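Local atomic coordinates of SJCHGC06286 protein (PDB entry 3QBR), a protein that belongs to the Bcl-2 family of apoptosis regulators in the blood fluke Schistosoma japonicum and probably binds BH domains of partner proteins. Residues Gly58-Ile61 against Ile62-Leu65; Asp168-Ser171 against Gly172-Glu175. All blocks are in the same frame, centred on the assembly; numbering follows the deposited sequence.

Both contacts are local ones at one end of an all-helical Bcl-2 fold. Contact 1 comes first along the chain, in the opening two turns of helix 58-79; contact 2 follows about a hundred residues later, where the loop after helix 161-165 winds into the short helix 172-176 near the end of the modelled chain. Their centres lie about 9 Å apart on the same side of the chain's centre, and they touch. Ile61 of contact 1 packs on Trp170, Ser171, Leu173 and Ile174, while Glu60 CB meets Ile174 CD1 at 3.3 Å. The closing helix of this truncated construct is thus laid against the start of helix 58-79.

Contact 1 (Gly58-Ile61 against Ile62-Leu65)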
loop_
_atom_site.group_PDB
_atom_site.type_symbol
_atom_site.label_atom_id
_atom_site.label_comp_id
_atom_site.label_asym_id
_atom_site.label_seq_id
_atom_site.Cartn_x
_atom_site.Cartn_y
_atom_site.Cartn_z
ATOM N N GLY A 58 -5.860 -0.301 -16.005
ATOM C CA GLY A 58 -6.174 0.149 -14.665
ATOM C C GLY A 58 -7.244 -0.664 -13.957
ATOM O O GLY A 58 -7.075 -1.046 -12.800
ATOM N N GLN A 59 -8.351 -0.934 -14.637
ATOM C CA GLN A 59 -9.454 -1.619 -13.973
ATOM C C GLN A 59 -9.090 -3.059 -13.658
ATOM O O GLN A 59 -9.322 -3.539 -12.545
ATOM C CB GLN A 59 -10.740 -1.552 -14.800
ATOM C CG GLN A 59 -11.542 -0.283 -14.575
ATOM C CD GLN A 59 -12.956 -0.376 -15.132
ATOM O OE1 GLN A 59 -13.244 -1.210 -15.999
ATOM N NE2 GLN A 59 -13.849 0.483 -14.636
ATOM N N GLU A 60 -8.535 -3.746 -14.650
ATOM C CA GLU A 60 -8.012 -5.092 -14.455
ATOM C C GLU A 60 -6.991 -5.171 -13.293
ATOM O O GLU A 60 -7.041 -6.083 -12.467
ATOM C CB GLU A 60 -7.407 -5.611 -15.758
ATOM C CG GLU A 60 -8.421 -6.237 -16.651
ATOM C CD GLU A 60 -9.395 -7.094 -15.858
ATOM O OE1 GLU A 60 -8.938 -8.024 -15.150
ATOM O OE2 GLU A 60 -10.620 -6.833 -15.931
ATOM N N ILE A 61 -6.104 -4.188 -13.220
ATOM C CA ILE A 61 -5.082 -4.158 -12.195
ATOM C C ILE A 61 -5.676 -3.978 -10.798
ATOM O O ILE A 61 -5.240 -4.631 -9.858
ATOM C CB ILE A 61 -4.042 -3.055 -12.483
ATOM C CG1 ILE A 61 -3.264 -3.368 -13.768
ATOM C CG2 ILE A 61 -3.114 -2.886 -11.293
ATOM C CD1 ILE A 61 -2.259 -2.257 -14.149
ATOM N N ILE A 62 -6.659 -3.085 -10.671
ATOM C CA ILE A 62 -7.332 -2.809 -9.402
ATOM C C ILE A 62 -8.134 -4.032 -8.949
ATOM O O ILE A 62 -8.125 -4.364 -7.779
ATOM C CB ILE A 62 -8.304 -1.600 -9.514
ATOM C CG1 ILE A 62 -7.543 -0.275 -9.593
ATOM C CG2 ILE A 62 -9.318 -1.590 -8.346
ATOM C CD1 ILE A 62 -6.772 0.124 -8.340
ATOM N N HIS A 63 -8.834 -4.688 -9.872
ATOM C CA HIS A 63 -9.520 -5.947 -9.566
ATOM C C HIS A 63 -8.570 -7.017 -8.988
ATOM O O HIS A 63 -8.850 -7.625 -7.942
ATOM C CB HIS A 63 -10.248 -6.501 -10.796
ATOM C CG HIS A 63 -11.461 -5.718 -11.189
ATOM N ND1 HIS A 63 -12.266 -5.066 -10.274
ATOM C CD2 HIS A 63 -12.026 -5.490 -12.405
ATOM C CE1 HIS A 63 -13.257 -4.461 -10.906
ATOM N NE2 HIS A 63 -13.135 -4.707 -12.200
ATOM N N SER A 64 -7.451 -7.237 -9.672
ATOM C CA SER A 64 -6.438 -8.156 -9.195
ATOM C C SER A 64 -6.034 -7.780 -7.796
ATOM O O SER A 64 -5.958 -8.638 -6.923
ATOM C CB SER A 64 -5.204 -8.144 -10.099
ATOM O OG SER A 64 -5.476 -8.820 -11.306
ATOM N N LEU A 65 -5.768 -6.501 -7.576
ATOM C CA LEU A 65 -5.284 -6.075 -6.265
ATOM C C LEU A 65 -6.306 -6.322 -5.161
ATOM O O LEU A 65 -5.938 -6.586 -4.018
ATOM C CB LEU A 65 -4.908 -4.606 -6.283
ATOM C CG LEU A 65 -3.495 -4.318 -6.705
ATOM C CD1 LEU A 65 -3.365 -2.821 -6.770
ATOM C CD2 LEU A 65 -2.520 -4.931 -5.679
#
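Four successive i to i+4 backbone bonds join Gly58-Ile61 to Ile62-Leu65, a local contact within one alpha-helix at the beginning of helix 58-79 in the Bcl-2 fold. Ile62 N donates to Gly58 O (3.0 Å), and the next three amides follow suit: His63 N to Gln59 O, Ser64 N to Glu60 O, and Leu65 N to Ile61 O. The bond to Gln59 O is nearly straight, with an N-H...O angle of 171°.

The side chains divide between a more covered side and an open one. Ile61 is buried; its side chain packs against helix 172-176 as well as Leu24 of helix 17-31. Ile62, partly exposed, faces that same helix 17-31, meeting Leu24, Ser27 and Phe28, while its CG1 rests 3.3 Å from Gly58 O. Branched aliphatic residues suit these places, since they offer apolar surface to the neighbouring helices and need no polar partner. Buried Ser64 has its OG hydrogen-bonded to Ser177 OG, a small polar link to the end of the modelled chain.

On the exposed side His63 folds back over the preceding turn. With CG beside its own backbone N (chi1 -71°), the imidazole presents one face to Gln59 O, which lies 3.3 Å from CG. Glu60, bent at chi2, brings OE2 to the ring's edge, 4.0 Å from His63 CD2, with the carboxylate and ring planes 61° apart. Polar residues are at home here, where water can reach them.

Because Glu60 OE2 and His63 NE2 remain 5.0 Å apart, the carboxylate may favour a protonated imidazole through its field, but the two groups form no salt bridge.

Contact 2 (Asp168-Ser171 against Gly172-Glu175); sequences DGWS and GLIE
Trp170 and Leu173 lie side by side and point the same way, at the tight turn that starts helix 172-176 of this Bcl-2 fold. The turn is of 3-10 type: Gly172 N donates to Gly169 O (2.8 Å), Leu173 N to Trp170 O and Ile174 N to Ser171 O, each reaching back three residues.

Leu173 can be followed outward. Its CB rests 3.5 Å from Trp170 O and its CG stays near the same oxygen; with CG beside the backbone N (chi1 -68°), the side chain runs back along the preceding turn. Of its two methyls, CD1 makes the contact, meeting Trp170 CE3 at 3.7 Å on the six-membered part of the indole. A leucine suits this buried place, as does the broad tryptophan, whose ring meets that of Phe17 with nearly parallel planes and also touches Leu24 and Ile122. Leu173 packs further on Trp119 of helix 119-137.

Gly169 has a positive phi (71°), a backbone conformation that suits glycine. Ser171 turns its hydroxyl to Asn57 ND2, just ahead of helix 58-79. At the solvent-exposed side the carboxylates of Asp168 and Glu175 come close with like charge, which would probably disfavour a nearer approach. A water bridges the turn nearby, donating to Ser171 O (2.8 Å) and accepting from Glu175 N (3.0 Å).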
loop_
_atom_site.group_PDB
_atom_site.type_symbol
_atom_site.label_atom_id
_atom_site.label_comp_id
_atom_site.label_asym_id
_atom_site.label_seq_id
_atom_site.Cartn_x
_atom_site.Cartn_y
_atom_site.Cartn_z
ATOM N N ASP A 168 6.289 -6.770 -17.213
ATOM C CA ASP A 168 5.152 -6.256 -17.967
ATOM C C ASP A 168 4.551 -5.047 -17.283
ATOM O O ASP A 168 3.408 -4.680 -17.569
ATOM C CB ASP A 168 4.072 -7.313 -18.153
ATOM C CG ASP A 168 4.618 -8.611 -18.651
ATOM O OD1 ASP A 168 4.085 -9.664 -18.227
ATOM O OD2 ASP A 168 5.578 -8.581 -19.457
ATOM N N GLY A 169 5.314 -4.434 -16.382
ATOM C CA GLY A 169 4.820 -3.279 -15.663
ATOM C C GLY A 169 3.753 -3.652 -14.642
ATOM O O GLY A 169 3.614 -4.809 -14.227
ATOM N N TRP A 170 2.980 -2.655 -14.237
ATOM C CA TRP A 170 1.957 -2.844 -13.212
ATOM C C TRP A 170 0.952 -3.900 -13.609
ATOM O O TRP A 170 0.314 -4.487 -12.754
ATOM C CB TRP A 170 1.251 -1.524 -12.936
ATOM C CG TRP A 170 1.991 -0.664 -11.979
ATOM C CD1 TRP A 170 2.424 0.623 -12.182
ATOM C CD2 TRP A 170 2.382 -1.016 -10.640
ATOM N NE1 TRP A 170 3.044 1.094 -11.045
ATOM C CE2 TRP A 170 3.041 0.104 -10.088
ATOM C CE3 TRP A 170 2.216 -2.165 -9.851
ATOM C CZ2 TRP A 170 3.560 0.104 -8.778
ATOM C CZ3 TRP A 170 2.709 -2.166 -8.563
ATOM C CH2 TRP A 170 3.388 -1.038 -8.036
ATOM N N SER A 171 0.817 -4.141 -14.910
ATOM C CA SER A 171 -0.119 -5.156 -15.400
ATOM C C SER A 171 0.321 -6.565 -15.066
ATOM O O SER A 171 -0.451 -7.491 -15.232
ATOM C CB SER A 171 -0.305 -5.052 -16.912
ATOM O OG SER A 171 -0.830 -3.797 -17.265
ATOM N N GLY A 172 1.567 -6.725 -14.624
ATOM C CA GLY A 172 2.049 -8.004 -14.133
ATOM C C GLY A 172 1.045 -8.609 -13.171
ATOM O O GLY A 172 0.756 -9.818 -13.203
ATOM N N LEU A 173 0.488 -7.745 -12.331
ATOM C CA LEU A 173 -0.468 -8.160 -11.313
ATOM C C LEU A 173 -1.639 -8.978 -11.900
ATOM O O LEU A 173 -2.121 -9.942 -11.293
ATOM C CB LEU A 173 -0.969 -6.925 -10.543
ATOM C CG LEU A 173 0.083 -6.244 -9.669
ATOM C CD1 LEU A 173 -0.318 -4.812 -9.382
ATOM C CD2 LEU A 173 0.345 -7.040 -8.364
ATOM N N ILE A 174 -2.094 -8.583 -13.080
ATOM C CA ILE A 174 -3.243 -9.234 -13.677
ATOM C C ILE A 174 -2.953 -10.727 -13.819
ATOM O O ILE A 174 -3.638 -11.572 -13.236
ATOM C CB ILE A 174 -3.589 -8.602 -15.025
ATOM C CG1 ILE A 174 -3.986 -7.135 -14.815
ATOM C CG2 ILE A 174 -4.699 -9.389 -15.695
ATOM C CD1 ILE A 174 -4.192 -6.364 -16.090
ATOM N N GLU A 175 -1.901 -11.049 -14.559
ATOM C CA GLU A 175 -1.484 -12.433 -14.720
ATOM C C GLU A 175 -1.037 -13.070 -13.400
ATOM O O GLU A 175 -1.416 -14.191 -13.103
ATOM C CB GLU A 175 -0.367 -12.519 -15.750
ATOM C CG GLU A 175 -0.212 -13.880 -16.394
ATOM C CD GLU A 175 0.758 -13.838 -17.574
ATOM O OE1 GLU A 175 1.038 -14.903 -18.172
ATOM O OE2 GLU A 175 1.244 -12.730 -17.905
HETATM O O HOH W 1 -0.693 -9.720 -16.925
#